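Local coordinates for hypothetical protein (PDB 2P6H) that is of unknown function, a YjbQ (UPF0047) family protein from the archaeon Aeropyrum pernix that assembles from three chains, at residues Glu63-Leu68 against Val117-Pro122. Residues are numbered along the deposited sequence; the frame is centred on the assembly and turned at random.
Sequences EFIREL and VEMDGP. With SO4 (sulfate ion), chain D.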
loop_
_atom_site.group_PDB
_atom_site.type_symbol
_atom_site.label_atom_id
_atom_site.label_comp_id
_atom_site.label_asym_id
_atom_site.label_seq_id
_atom_site.Cartn_x
_atom_site.Cartn_y
_atom_site.Cartn_z
ATOM N N GLU A 63 -3.675 -12.568 14.426
ATOM C CA GLU A 63 -3.690 -12.024 15.775
ATOM C C GLU A 63 -3.256 -10.553 15.805
ATOM O O GLU A 63 -3.784 -9.750 16.566
ATOM C CB GLU A 63 -2.780 -12.866 16.666
ATOM C CG GLU A 63 -2.678 -12.316 18.093
ATOM C CD GLU A 63 -4.015 -12.387 18.816
ATOM O OE1 GLU A 63 -4.897 -13.150 18.386
ATOM O OE2 GLU A 63 -4.160 -11.693 19.819
ATOM N N PHE A 64 -2.283 -10.207 14.970
ATOM C CA PHE A 64 -1.792 -8.832 14.877
ATOM C C PHE A 64 -2.942 -7.921 14.462
ATOM O O PHE A 64 -3.180 -6.867 15.020
ATOM C CB PHE A 64 -0.650 -8.800 13.842
ATOM C CG PHE A 64 -0.146 -7.400 13.525
ATOM C CD1 PHE A 64 0.435 -6.617 14.516
ATOM C CD2 PHE A 64 -0.195 -6.941 12.216
ATOM C CE1 PHE A 64 0.963 -5.368 14.187
ATOM C CE2 PHE A 64 0.336 -5.690 11.894
ATOM C CZ PHE A 64 0.918 -4.902 12.878
ATOM N N ILE A 65 -3.666 -8.391 13.422
ATOM C CA ILE A 65 -4.810 -7.649 12.914
ATOM C C ILE A 65 -5.912 -7.531 13.984
ATOM O O ILE A 65 -6.496 -6.489 14.206
ATOM C CB ILE A 65 -5.312 -8.354 11.629
ATOM C CG1 ILE A 65 -4.371 -8.060 10.451
ATOM C CG2 ILE A 65 -6.709 -7.832 11.247
ATOM C CD1 ILE A 65 -4.541 -9.059 9.307
ATOM N N ARG A 66 -6.183 -8.665 14.667
ATOM C CA ARG A 66 -7.205 -8.656 15.704
ATOM C C ARG A 66 -6.902 -7.604 16.769
ATOM O O ARG A 66 -7.764 -6.843 17.190
ATOM C CB ARG A 66 -7.249 -10.045 16.342
ATOM C CG ARG A 66 -8.522 -10.271 17.155
ATOM C CD ARG A 66 -8.391 -11.467 18.103
ATOM N NE ARG A 66 -8.008 -12.670 17.359
ATOM C CZ ARG A 66 -8.966 -13.275 16.635
ATOM N NH1 ARG A 66 -10.194 -12.786 16.616
ATOM N NH2 ARG A 66 -8.668 -14.371 15.931
ATOM N N GLU A 67 -5.640 -7.546 17.188
ATOM C CA GLU A 67 -5.163 -6.594 18.198
ATOM C C GLU A 67 -5.375 -5.125 17.780
ATOM O O GLU A 67 -5.802 -4.285 18.562
ATOM C CB GLU A 67 -3.674 -6.868 18.450
ATOM C CG GLU A 67 -3.445 -7.878 19.581
ATOM C CD GLU A 67 -2.016 -8.385 19.540
ATOM O OE1 GLU A 67 -1.130 -7.604 19.197
ATOM O OE2 GLU A 67 -1.798 -9.548 19.847
ATOM N N LEU A 68 -4.999 -4.807 16.506
ATOM C CA LEU A 68 -5.108 -3.416 16.066
ATOM C C LEU A 68 -6.501 -3.010 15.727
ATOM O O LEU A 68 -6.961 -1.930 16.073
ATOM C CB LEU A 68 -4.449 -3.318 14.757
ATOM C CG LEU A 68 -2.950 -3.625 14.836
ATOM C CD1 LEU A 68 -2.232 -3.400 13.504
ATOM C CD2 LEU A 68 -2.219 -2.766 15.867
ATOM N N VAL A 117 -6.076 -11.790 2.612
ATOM C CA VAL A 117 -6.346 -11.585 4.022
ATOM C C VAL A 117 -7.823 -11.361 4.260
ATOM O O VAL A 117 -8.369 -10.298 3.995
ATOM C CB VAL A 117 -5.606 -10.339 4.458
ATOM C CG1 VAL A 117 -5.790 -10.120 5.958
ATOM C CG2 VAL A 117 -4.126 -10.478 4.149
ATOM N N GLU A 118 -8.505 -12.399 4.742
ATOM C CA GLU A 118 -9.945 -12.337 5.030
ATOM C C GLU A 118 -10.159 -11.811 6.452
ATOM O O GLU A 118 -9.533 -12.295 7.401
ATOM C CB GLU A 118 -10.564 -13.739 4.904
ATOM C CG GLU A 118 -12.029 -13.853 5.320
ATOM C CD GLU A 118 -12.948 -12.986 4.477
ATOM O OE1 GLU A 118 -13.035 -11.767 4.746
ATOM O OE2 GLU A 118 -13.577 -13.517 3.539
ATOM N N MET A 119 -11.034 -10.821 6.603
ATOM C CA MET A 119 -11.299 -10.268 7.923
ATOM C C MET A 119 -12.786 -10.300 8.272
ATOM O O MET A 119 -13.185 -9.904 9.373
ATOM C CB MET A 119 -10.731 -8.846 8.018
ATOM C CG MET A 119 -9.203 -8.854 7.962
ATOM S SD MET A 119 -8.410 -7.254 7.830
ATOM C CE MET A 119 -8.419 -7.017 6.054
ATOM N N ASP A 120 -13.598 -10.791 7.338
ATOM C CA ASP A 120 -15.049 -10.895 7.562
ATOM C C ASP A 120 -15.596 -12.181 6.942
ATOM O O ASP A 120 -16.632 -12.200 6.290
ATOM C CB ASP A 120 -15.759 -9.662 6.952
ATOM C CG ASP A 120 -17.225 -9.555 7.424
ATOM O OD1 ASP A 120 -17.504 -10.016 8.533
ATOM O OD2 ASP A 120 -18.047 -9.025 6.684
ATOM N N GLY A 121 -14.887 -13.286 7.151
ATOM C CA GLY A 121 -15.342 -14.559 6.626
ATOM C C GLY A 121 -16.324 -15.230 7.573
ATOM O O GLY A 121 -16.627 -14.681 8.627
ATOM N N PRO A 122 -16.838 -16.421 7.229
ATOM C CA PRO A 122 -16.524 -17.144 5.990
ATOM C C PRO A 122 -17.314 -16.590 4.810
ATOM O O PRO A 122 -18.522 -16.361 4.911
ATOM C CB PRO A 122 -16.928 -18.570 6.322
ATOM C CG PRO A 122 -18.077 -18.469 7.269
ATOM C CD PRO A 122 -17.715 -17.232 8.092
HETATM S S SO4 D . -11.962 -15.451 14.552
HETATM O O1 SO4 D . -10.854 -16.178 15.232
HETATM O O2 SO4 D . -11.843 -15.673 13.065
HETATM O O3 SO4 D . -13.285 -15.988 15.042
HETATM O O4 SO4 D . -11.888 -14.005 14.871
#
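The guanidinium of R66 works through its edge, with the sulfate sulfur and OE1 of E63 both lying in its plane. R66 NH1 gives sulfate O4 a nearly straight hydrogen bond of 2.7 Å (168°). R66 NH2 binds sulfate O1 at 2.9 Å and O4 only weakly. On the remaining side R66 NE reaches E63 OE1 at 3.3 Å, a weak hydrogen bond within a salt bridge, one turn back on the helix, which helps to fix the turn of the group; L14 N also binds the anion, probably acquired from the crystallisation liquor. Another flat group, the F64 ring, carries L68 CD1 over one face, displaced toward the rim; the F64 side chain also packs on L88 of a second subunit.

I65, the residue before R66, joins the two segments. Helix 55-69 here meets the end of strand 113-118, the central member of a three-stranded antiparallel sheet, and the loop that follows it. I65 CD1 meets V117 CG1 tip to tip at 3.7 Å. I65 CG2, the other branch, stands anti to the backbone N (chi1 of CG1 -75°) and touches M119 SD at 3.9 Å, the two side chains crossing at about a right angle. I93 of helix 84-93 touches both I65 and V117. Beyond M119 the loop is held by E118, whose OE1 accepts D120 N at 2.8 Å from above the carboxylate plane, while OE2 forms a salt bridge with R125 and a hydrogen bond with T10.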